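Local structure of putative lipoprotein (Clostridium perfringens ATCC 13124, 4R7R) at residues Ile23-Leu28 and Val36-Glu41; Glu62-Lys67 and Asp84-Asp89; Thr92-Pro95 and Arg101-Tyr104. The protein is of unknown function but is a putative lipoprotein, probably held at the cell envelope, that may bind lipid. One frame throughout, in Å; residues are numbered along the deposited sequence.

Contact 1 of 3, residues Ile23-Leu28 and Val36-Glu41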
loop_
_atom_site.group_PDB
_atom_site.type_symbol
_atom_site.label_atom_id
_atom_site.label_comp_id
_atom_site.label_asym_id
_atom_site.label_seq_id
_atom_site.Cartn_x
_atom_site.Cartn_y
_atom_site.Cartn_z
ATOM N N ILE A 23 1.834 -2.173 13.830
ATOM C CA ILE A 23 2.555 -2.504 12.608
ATOM C C ILE A 23 3.929 -1.841 12.515
ATOM O O ILE A 23 4.180 -0.789 13.100
ATOM C CB ILE A 23 1.740 -2.134 11.322
ATOM C CG1 ILE A 23 1.519 -0.625 11.196
ATOM C CG2 ILE A 23 0.409 -2.884 11.283
ATOM C CD1 ILE A 23 0.917 -0.230 9.863
ATOM N N LYS A 24 4.820 -2.498 11.782
ATOM C CA LYS A 24 6.077 -1.907 11.371
ATOM C C LYS A 24 6.064 -1.787 9.857
ATOM O O LYS A 24 5.503 -2.643 9.167
ATOM C CB LYS A 24 7.262 -2.752 11.833
ATOM C CG LYS A 24 7.524 -2.688 13.316
ATOM C CD LYS A 24 8.551 -3.726 13.723
ATOM C CE LYS A 24 9.024 -3.497 15.154
ATOM N NZ LYS A 24 10.007 -4.532 15.592
ATOM N N ILE A 25 6.670 -0.726 9.335
ATOM C CA ILE A 25 6.695 -0.543 7.896
ATOM C C ILE A 25 8.119 -0.453 7.379
ATOM O O ILE A 25 8.973 0.183 7.974
ATOM C CB ILE A 25 5.921 0.706 7.469
ATOM C CG1 ILE A 25 4.452 0.584 7.868
ATOM C CG2 ILE A 25 6.021 0.889 5.971
ATOM C CD1 ILE A 25 3.676 1.873 7.657
ATOM N N ARG A 26 8.362 -1.128 6.266
ATOM C CA ARG A 26 9.627 -1.039 5.579
ATOM C C ARG A 26 9.388 -0.520 4.190
ATOM O O ARG A 26 8.512 -1.014 3.500
ATOM C CB ARG A 26 10.302 -2.394 5.509
ATOM C CG ARG A 26 11.492 -2.501 6.390
ATOM C CD ARG A 26 11.992 -3.928 6.420
ATOM N NE ARG A 26 10.923 -4.904 6.632
ATOM C CZ ARG A 26 10.598 -5.851 5.757
ATOM N NH1 ARG A 26 11.259 -5.948 4.604
ATOM N NH2 ARG A 26 9.619 -6.704 6.035
ATOM N N LEU A 27 10.156 0.488 3.797
ATOM C CA LEU A 27 10.090 1.031 2.452
ATOM C C LEU A 27 11.297 0.579 1.634
ATOM O O LEU A 27 12.437 0.645 2.102
ATOM C CB LEU A 27 10.034 2.557 2.485
ATOM C CG LEU A 27 8.830 3.244 3.120
ATOM C CD1 LEU A 27 8.869 4.734 2.822
ATOM C CD2 LEU A 27 7.552 2.637 2.591
ATOM N N LEU A 28 11.034 0.124 0.412
ATOM C CA LEU A 28 12.086 -0.225 -0.533
ATOM C C LEU A 28 12.021 0.649 -1.801
ATOM O O LEU A 28 10.997 0.674 -2.487
ATOM C CB LEU A 28 11.980 -1.705 -0.909
ATOM C CG LEU A 28 13.050 -2.214 -1.874
ATOM C CD1 LEU A 28 14.390 -2.195 -1.179
ATOM C CD2 LEU A 28 12.716 -3.607 -2.361
ATOM N N VAL A 36 14.436 1.519 3.921
ATOM C CA VAL A 36 14.338 2.340 5.143
ATOM C C VAL A 36 13.222 1.892 6.071
ATOM O O VAL A 36 12.222 1.335 5.628
ATOM C CB VAL A 36 14.103 3.846 4.851
ATOM C CG1 VAL A 36 15.305 4.467 4.229
ATOM C CG2 VAL A 36 12.870 4.060 3.988
ATOM N N ILE A 37 13.394 2.151 7.360
ATOM C CA ILE A 37 12.351 1.886 8.345
ATOM C C ILE A 37 11.483 3.115 8.555
ATOM O O ILE A 37 12.000 4.217 8.759
ATOM C CB ILE A 37 12.946 1.475 9.690
ATOM C CG1 ILE A 37 13.866 0.274 9.497
ATOM C CG2 ILE A 37 11.839 1.143 10.689
ATOM C CD1 ILE A 37 13.097 -0.950 9.080
ATOM N N VAL A 38 10.170 2.945 8.505
ATOM C CA VAL A 38 9.293 4.079 8.775
ATOM C C VAL A 38 9.278 4.394 10.280
ATOM O O VAL A 38 9.077 3.506 11.113
ATOM C CB VAL A 38 7.863 3.831 8.268
ATOM C CG1 VAL A 38 6.916 4.896 8.804
ATOM C CG2 VAL A 38 7.851 3.823 6.749
ATOM N N ASP A 39 9.507 5.657 10.616
ATOM C CA ASP A 39 9.488 6.099 12.013
ATOM C C ASP A 39 8.136 5.864 12.677
ATOM O O ASP A 39 7.100 5.874 12.006
ATOM C CB ASP A 39 9.841 7.590 12.120
ATOM C CG ASP A 39 11.292 7.873 11.809
ATOM O OD1 ASP A 39 12.119 6.944 11.946
ATOM O OD2 ASP A 39 11.604 9.025 11.447
ATOM N N ASN A 40 8.161 5.679 13.997
ATOM C CA ASN A 40 6.952 5.469 14.782
ATOM C C ASN A 40 5.866 6.517 14.525
ATOM O O ASN A 40 4.679 6.192 14.416
ATOM C CB ASN A 40 7.304 5.456 16.263
ATOM C CG ASN A 40 6.109 5.732 17.140
ATOM O OD1 ASN A 40 6.073 6.728 17.874
ATOM N ND2 ASN A 40 5.105 4.863 17.058
ATOM N N GLU A 41 6.292 7.769 14.423
ATOM C CA GLU A 41 5.399 8.907 14.240
ATOM C C GLU A 41 4.656 8.929 12.895
ATOM O O GLU A 41 3.581 9.523 12.777
ATOM C CB GLU A 41 6.207 10.192 14.389
ATOM C CG GLU A 41 7.490 10.158 13.562
ATOM C CD GLU A 41 8.317 11.419 13.692
ATOM O OE1 GLU A 41 9.416 11.351 14.301
ATOM O OE2 GLU A 41 7.870 12.471 13.178
HETATM O O HOH W 1 8.201 0.755 11.272
#
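Ile25 and Leu27 close on Val36 and Val38 across an antiparallel pair of strands, and this apolar face is the tight part of the contact. Val38 CG2 touches both partners: it lies 3.5 Å from CG2 of Ile25 and 3.8 Å from CG of Leu27. Its chi1 of 169° turns CG1 away from the backbone N and leaves CG2 as the branch that faces the other strand. Further along, Leu27 CB rests on Val36 CG2 at 3.5 Å, a branch held between the N and carbonyl carbon of its own residue. Backbone hydrogen bonds run alongside this packing. Leu27 and Val36 form a hydrogen-bonded pair, with Leu27 N giving to Val36 O (2.9 Å) and Val36 N to Leu27 O (2.8 Å); Val38 N then reaches Ile25 O in a nearly straight bond of 3.1 Å.

Past that point the ladder opens. Water 1 bridges Ile25 N, which donates to it, and Val38 O, which receives from it, so the strands are held there through solvent instead of directly. The opposite face is also looser: Arg26 and Ile37, a non-hydrogen-bonded pair, touch chiefly where the Ile37 CD1 methyl meets Arg26 CG at 3.5 Å. Beyond this the arginine chain bends at chi3 (-47°), and its guanidinium forms salt bridges with Asp75 and Glu35.

The two strands make a beta hairpin at one edge of the antiparallel sheet, 35-37 being the outermost strand and 24-29 continuing inward to strand 70-75. On the apolar face, Leu27 and Val36 pack against Val123 and Phe124 of helix 116-125, and Ile25 against Ile45 and Ile46 of helix 45-52.

Contact 2 of 3, residues Glu62-Lys67 and Asp84-Asp89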
loop_
_atom_site.group_PDB
_atom_site.type_symbol
_atom_site.label_atom_id
_atom_site.label_comp_id
_atom_site.label_asym_id
_atom_site.label_seq_id
_atom_site.Cartn_x
_atom_site.Cartn_y
_atom_site.Cartn_z
ATOM N N GLU A 62 -5.213 -4.598 -13.864
ATOM C CA GLU A 62 -4.625 -3.906 -15.002
ATOM C C GLU A 62 -3.260 -4.476 -15.358
ATOM O O GLU A 62 -2.570 -5.024 -14.499
ATOM C CB GLU A 62 -4.456 -2.422 -14.702
ATOM C CG GLU A 62 -5.725 -1.603 -14.674
ATOM C CD GLU A 62 -5.416 -0.119 -14.583
ATOM O OE1 GLU A 62 -4.223 0.221 -14.403
ATOM O OE2 GLU A 62 -6.354 0.701 -14.706
ATOM N N ALA A 63 -2.865 -4.327 -16.621
ATOM C CA ALA A 63 -1.480 -4.582 -17.024
ATOM C C ALA A 63 -0.573 -3.576 -16.321
ATOM O O ALA A 63 -0.987 -2.449 -16.055
ATOM C CB ALA A 63 -1.323 -4.488 -18.531
ATOM N N LEU A 64 0.655 -3.967 -16.007
ATOM C CA LEU A 64 1.479 -3.111 -15.160
ATOM C C LEU A 64 2.803 -2.729 -15.794
ATOM O O LEU A 64 3.359 -3.491 -16.575
ATOM C CB LEU A 64 1.736 -3.790 -13.812
ATOM C CG LEU A 64 0.527 -3.956 -12.891
ATOM C CD1 LEU A 64 0.858 -4.897 -11.743
ATOM C CD2 LEU A 64 0.043 -2.604 -12.362
ATOM N N PRO A 65 3.310 -1.534 -15.450
ATOM C CA PRO A 65 4.672 -1.158 -15.836
ATOM C C PRO A 65 5.654 -2.113 -15.190
ATOM O O PRO A 65 5.339 -2.679 -14.144
ATOM C CB PRO A 65 4.823 0.264 -15.288
ATOM C CG PRO A 65 3.810 0.358 -14.191
ATOM C CD PRO A 65 2.661 -0.501 -14.624
ATOM N N ASN A 66 6.819 -2.283 -15.801
ATOM C CA ASN A 66 7.757 -3.321 -15.396
ATOM C C ASN A 66 8.024 -3.386 -13.891
ATOM O O ASN A 66 8.263 -4.452 -13.361
ATOM C CB ASN A 66 9.079 -3.140 -16.139
ATOM C CG ASN A 66 9.708 -4.461 -16.522
ATOM O OD1 ASN A 66 10.363 -5.106 -15.708
ATOM N ND2 ASN A 66 9.507 -4.874 -17.768
ATOM N N LYS A 67 7.969 -2.261 -13.190
ATOM C CA LYS A 67 8.133 -2.325 -11.741
ATOM C C LYS A 67 7.586 -1.104 -11.018
ATOM O O LYS A 67 7.583 0.006 -11.559
ATOM C CB LYS A 67 9.612 -2.532 -11.374
ATOM C CG LYS A 67 10.537 -1.351 -11.619
ATOM C CD LYS A 67 11.979 -1.758 -11.347
ATOM C CE LYS A 67 12.969 -0.669 -11.730
ATOM N NZ LYS A 67 14.365 -1.087 -11.396
ATOM N N ASP A 84 2.529 -2.199 -3.493
ATOM C CA ASP A 84 3.407 -1.718 -4.549
ATOM C C ASP A 84 2.943 -0.323 -4.973
ATOM O O ASP A 84 1.754 -0.116 -5.217
ATOM C CB ASP A 84 3.422 -2.687 -5.738
ATOM C CG ASP A 84 4.110 -4.018 -5.412
ATOM O OD1 ASP A 84 5.019 -4.028 -4.548
ATOM O OD2 ASP A 84 3.755 -5.057 -6.026
ATOM N N ILE A 85 3.867 0.637 -5.046
ATOM C CA ILE A 85 3.506 1.999 -5.438
ATOM C C ILE A 85 3.891 2.319 -6.893
ATOM O O ILE A 85 5.075 2.297 -7.252
ATOM C CB ILE A 85 4.177 3.031 -4.500
ATOM C CG1 ILE A 85 3.921 2.668 -3.029
ATOM C CG2 ILE A 85 3.711 4.438 -4.827
ATOM C CD1 ILE A 85 2.459 2.516 -2.709
ATOM N N TYR A 86 2.896 2.615 -7.726
ATOM C CA TYR A 86 3.146 3.028 -9.114
ATOM C C TYR A 86 2.851 4.511 -9.345
ATOM O O TYR A 86 2.583 5.267 -8.401
ATOM C CB TYR A 86 2.306 2.197 -10.083
ATOM C CG TYR A 86 2.582 0.724 -9.970
ATOM C CD1 TYR A 86 3.518 0.103 -10.794
ATOM C CD2 TYR A 86 1.935 -0.037 -9.014
ATOM C CE1 TYR A 86 3.785 -1.235 -10.682
ATOM C CE2 TYR A 86 2.190 -1.376 -8.891
ATOM C CZ TYR A 86 3.117 -1.974 -9.728
ATOM O OH TYR A 86 3.359 -3.316 -9.581
ATOM N N GLY A 87 2.898 4.922 -10.607
ATOM C CA GLY A 87 2.577 6.291 -10.967
ATOM C C GLY A 87 1.086 6.559 -10.916
ATOM O O GLY A 87 0.295 5.632 -10.761
ATOM N N ASP A 88 0.709 7.831 -11.021
ATOM C CA ASP A 88 -0.696 8.231 -11.106
ATOM C C ASP A 88 -1.561 7.778 -9.945
ATOM O O ASP A 88 -2.771 7.648 -10.114
ATOM C CB ASP A 88 -1.318 7.701 -12.397
ATOM C CG ASP A 88 -0.898 8.490 -13.608
ATOM O OD1 ASP A 88 0.027 9.341 -13.491
ATOM O OD2 ASP A 88 -1.504 8.258 -14.682
ATOM N N ASP A 89 -0.946 7.529 -8.791
ATOM C CA ASP A 89 -1.674 7.175 -7.574
ATOM C C ASP A 89 -2.296 5.782 -7.656
ATOM O O ASP A 89 -3.213 5.444 -6.900
ATOM C CB ASP A 89 -2.748 8.226 -7.262
ATOM C CG ASP A 89 -2.154 9.505 -6.724
ATOM O OD1 ASP A 89 -1.112 9.405 -6.039
ATOM O OD2 ASP A 89 -2.709 10.605 -6.986
#
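Leu64, Pro65 and Lys67 gather round the ring of Tyr86, the one side chain of 84-89 that carries this contact. Leu64 comes over a face: its CD2 methyl stands 4.3 Å from the ring centroid and only 16° off the normal, a CH-pi contact displaced toward the CZ rim, where CD2 is nearest. The leucine side chain runs at about a right angle to the tyrosine, and its other methyl, CD1, reaches the hydroxyl, 3.7 Å from OH. Pro65 comes in obliquely near the base of the ring, its CG pressed to 3.4 Å from Tyr86 CD1. Lys67 contributes backbone, not side chain, with its carbonyl carbon C 3.8 Å from Tyr86 CE1. No hydrogen bond joins the two segments, so the loop rests on the ring by van der Waals contact.

Outside this first shell, further contacts position the ring. Tyr86 follows directly on the end of strand 80-85, and chi1 of -59° sets its ring beside its own backbone N, reaching toward the loop; Pro68 and Thr92 also pack on it. The lysine side chain leaves its backbone directed away from 84-89 and ends in a hydrogen bond from NZ to Met30 O; its side chain also touches Tyr33. On the strand itself, Asp84 forms a salt bridge with Lys71.

In the sheet, strand 80-85 lies between 70-75 and 90-95. The loop holding 62-67 leads from the edge strand 58-59 back to 70-75, and it passes the ends of the intervening strands and there meets the Tyr86 ring.

Contact 3 of 3, residues Thr92-Pro95 and Arg101-Tyr104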
loop_
_atom_site.group_PDB
_atom_site.type_symbol
_atom_site.label_atom_id
_atom_site.label_comp_id
_atom_site.label_asym_id
_atom_site.label_seq_id
_atom_site.Cartn_x
_atom_site.Cartn_y
_atom_site.Cartn_z
ATOM N N THR A 92 -0.975 -1.461 -5.690
ATOM C CA THR A 92 -1.506 -2.808 -5.529
ATOM C C THR A 92 -1.218 -3.244 -4.102
ATOM O O THR A 92 -0.305 -2.720 -3.457
ATOM C CB THR A 92 -0.900 -3.839 -6.508
ATOM O OG1 THR A 92 0.507 -3.985 -6.264
ATOM C CG2 THR A 92 -1.160 -3.441 -7.964
ATOM N N LEU A 93 -1.993 -4.208 -3.620
ATOM C CA LEU A 93 -1.971 -4.590 -2.221
ATOM C C LEU A 93 -2.282 -6.081 -2.121
ATOM O O LEU A 93 -3.282 -6.566 -2.698
ATOM C CB LEU A 93 -2.987 -3.752 -1.424
ATOM C CG LEU A 93 -2.929 -3.736 0.113
ATOM C CD1 LEU A 93 -3.683 -2.521 0.648
ATOM C CD2 LEU A 93 -3.498 -5.018 0.723
ATOM N N TYR A 94 -1.435 -6.808 -1.389
ATOM C CA TYR A 94 -1.560 -8.256 -1.323
ATOM C C TYR A 94 -0.731 -8.831 -0.176
ATOM O O TYR A 94 0.218 -8.179 0.289
ATOM C CB TYR A 94 -1.152 -8.879 -2.663
ATOM C CG TYR A 94 0.225 -8.496 -3.166
ATOM C CD1 TYR A 94 1.318 -9.321 -2.936
ATOM C CD2 TYR A 94 0.428 -7.318 -3.893
ATOM C CE1 TYR A 94 2.587 -8.985 -3.400
ATOM C CE2 TYR A 94 1.678 -6.976 -4.365
ATOM C CZ TYR A 94 2.760 -7.811 -4.120
ATOM O OH TYR A 94 4.018 -7.484 -4.591
ATOM N N PRO A 95 -1.101 -10.038 0.305
ATOM C CA PRO A 95 -0.272 -10.651 1.345
ATOM C C PRO A 95 1.063 -11.034 0.734
ATOM O O PRO A 95 1.128 -11.329 -0.472
ATOM C CB PRO A 95 -1.084 -11.880 1.796
ATOM C CG PRO A 95 -2.053 -12.148 0.699
ATOM C CD PRO A 95 -2.271 -10.861 -0.051
ATOM N N ARG A 101 -3.598 -12.879 -6.948
ATOM C CA ARG A 101 -4.605 -11.869 -7.231
ATOM C C ARG A 101 -4.476 -10.703 -6.267
ATOM O O ARG A 101 -4.892 -10.770 -5.108
ATOM C CB ARG A 101 -6.007 -12.460 -7.159
ATOM C CG ARG A 101 -7.100 -11.428 -7.296
ATOM C CD ARG A 101 -8.129 -11.631 -6.195
ATOM N NE ARG A 101 -9.028 -10.493 -6.009
ATOM C CZ ARG A 101 -8.757 -9.457 -5.228
ATOM N NH1 ARG A 101 -9.647 -8.470 -5.100
ATOM N NH2 ARG A 101 -7.597 -9.409 -4.574
ATOM N N LYS A 102 -3.875 -9.633 -6.759
ATOM C CA LYS A 102 -3.673 -8.446 -5.957
ATOM C C LYS A 102 -4.935 -7.602 -5.956
ATOM O O LYS A 102 -5.722 -7.679 -6.894
ATOM C CB LYS A 102 -2.496 -7.634 -6.501
ATOM C CG LYS A 102 -1.267 -8.466 -6.785
ATOM C CD LYS A 102 -0.287 -7.723 -7.666
ATOM C CE LYS A 102 1.007 -8.513 -7.758
ATOM N NZ LYS A 102 1.994 -7.929 -8.701
ATOM N N ASP A 103 -5.133 -6.829 -4.892
ATOM C CA ASP A 103 -6.062 -5.699 -4.893
ATOM C C ASP A 103 -5.494 -4.547 -5.746
ATOM O O ASP A 103 -4.288 -4.268 -5.706
ATOM C CB ASP A 103 -6.307 -5.192 -3.464
ATOM C CG ASP A 103 -7.410 -5.954 -2.719
ATOM O OD1 ASP A 103 -7.762 -7.119 -3.067
ATOM O OD2 ASP A 103 -7.920 -5.358 -1.743
ATOM N N TYR A 104 -6.350 -3.872 -6.503
ATOM C CA TYR A 104 -5.917 -2.709 -7.276
ATOM C C TYR A 104 -6.707 -1.506 -6.817
ATOM O O TYR A 104 -7.949 -1.544 -6.779
ATOM C CB TYR A 104 -6.105 -2.929 -8.790
ATOM C CG TYR A 104 -5.211 -4.001 -9.380
ATOM C CD1 TYR A 104 -4.121 -3.664 -10.194
ATOM C CD2 TYR A 104 -5.450 -5.359 -9.121
ATOM C CE1 TYR A 104 -3.292 -4.656 -10.742
ATOM C CE2 TYR A 104 -4.625 -6.356 -9.648
ATOM C CZ TYR A 104 -3.551 -6.004 -10.459
ATOM O OH TYR A 104 -2.744 -6.998 -10.977
HETATM O O HOH W 2 2.396 -5.343 -8.025
#
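Lys102 lies alongside Tyr94, both side chains running the same way, from the residue just before strand 103-106 and from strand 90-95. Its extended chain follows the ring: CG is 3.5 Å from Tyr94 CD2, and farther out CE stands over one face, 4.2 Å from the centroid and 25° off the normal. A chi1 of 55° puts the Tyr94 ring between its own N and carbonyl carbon, where the lysine chain can run along it. Farther out from that face, the ammonium gives a hydrogen bond to water 2, at 2.7 Å from Lys102 NZ, and the same water is bonded to Thr92 OG1. The tyrosine hydroxyl is gripped elsewhere, by Asp84 OD2 and Lys71 NZ.

Thr92 and Tyr104 also run side by side, and here the aliphatic branch does the touching. The methyl CG2 sits over the Tyr104 ring, 4.1 Å from its centroid, in a second CH-pi contact.

These pairs belong to a beta hairpin of strands 90-95 and 103-106 in the antiparallel sheet. Thr92 and Tyr104 are a non-hydrogen-bonded pair; Leu93 and Asp103 are the hydrogen-bonded pair beside it, joined by Asp103 N to Leu93 O (2.9 Å) and the more bent Leu93 N to Asp103 O (3.1 Å).

Leu93 and Asp103 turn to the other face, toward helix 9-17. Arg101 forms a salt bridge with the aspartate, end-on, both nitrogens to Asp103 OD1, which lies in the guanidinium plane: NH2 meets OD1 at 2.7 Å nearly along the C-O bond, whereas NH1 comes from above the carboxylate plane. The buried carboxylate has helix partners as well, OD1 accepting from His10 N and OD2 bonding Thr11 OG1, while Leu93 packs against both of these residues.

In the fold
All three contacts reach the same antiparallel sheet. Contacts 1 and 3 are hairpins on opposite sides of the chain's centre, their own centres 20 Å apart; contact 2 instead lays an irregular loop against a tyrosine just past the end of a strand. Contact 3 is buried and mixes aromatic faces with charged and polar groups, whereas contact 1, at the sheet edge, is apolar towards the helices and bridged by a water past its last direct bond. Contact 2, part surface, has no hydrogen bond between its segments. Contacts 2 and 3 touch through the neighbouring strands 80-85 and 90-95, including a probable backbone hydrogen bond from Asp84 N to Thr92 O; contact 1 touches neither.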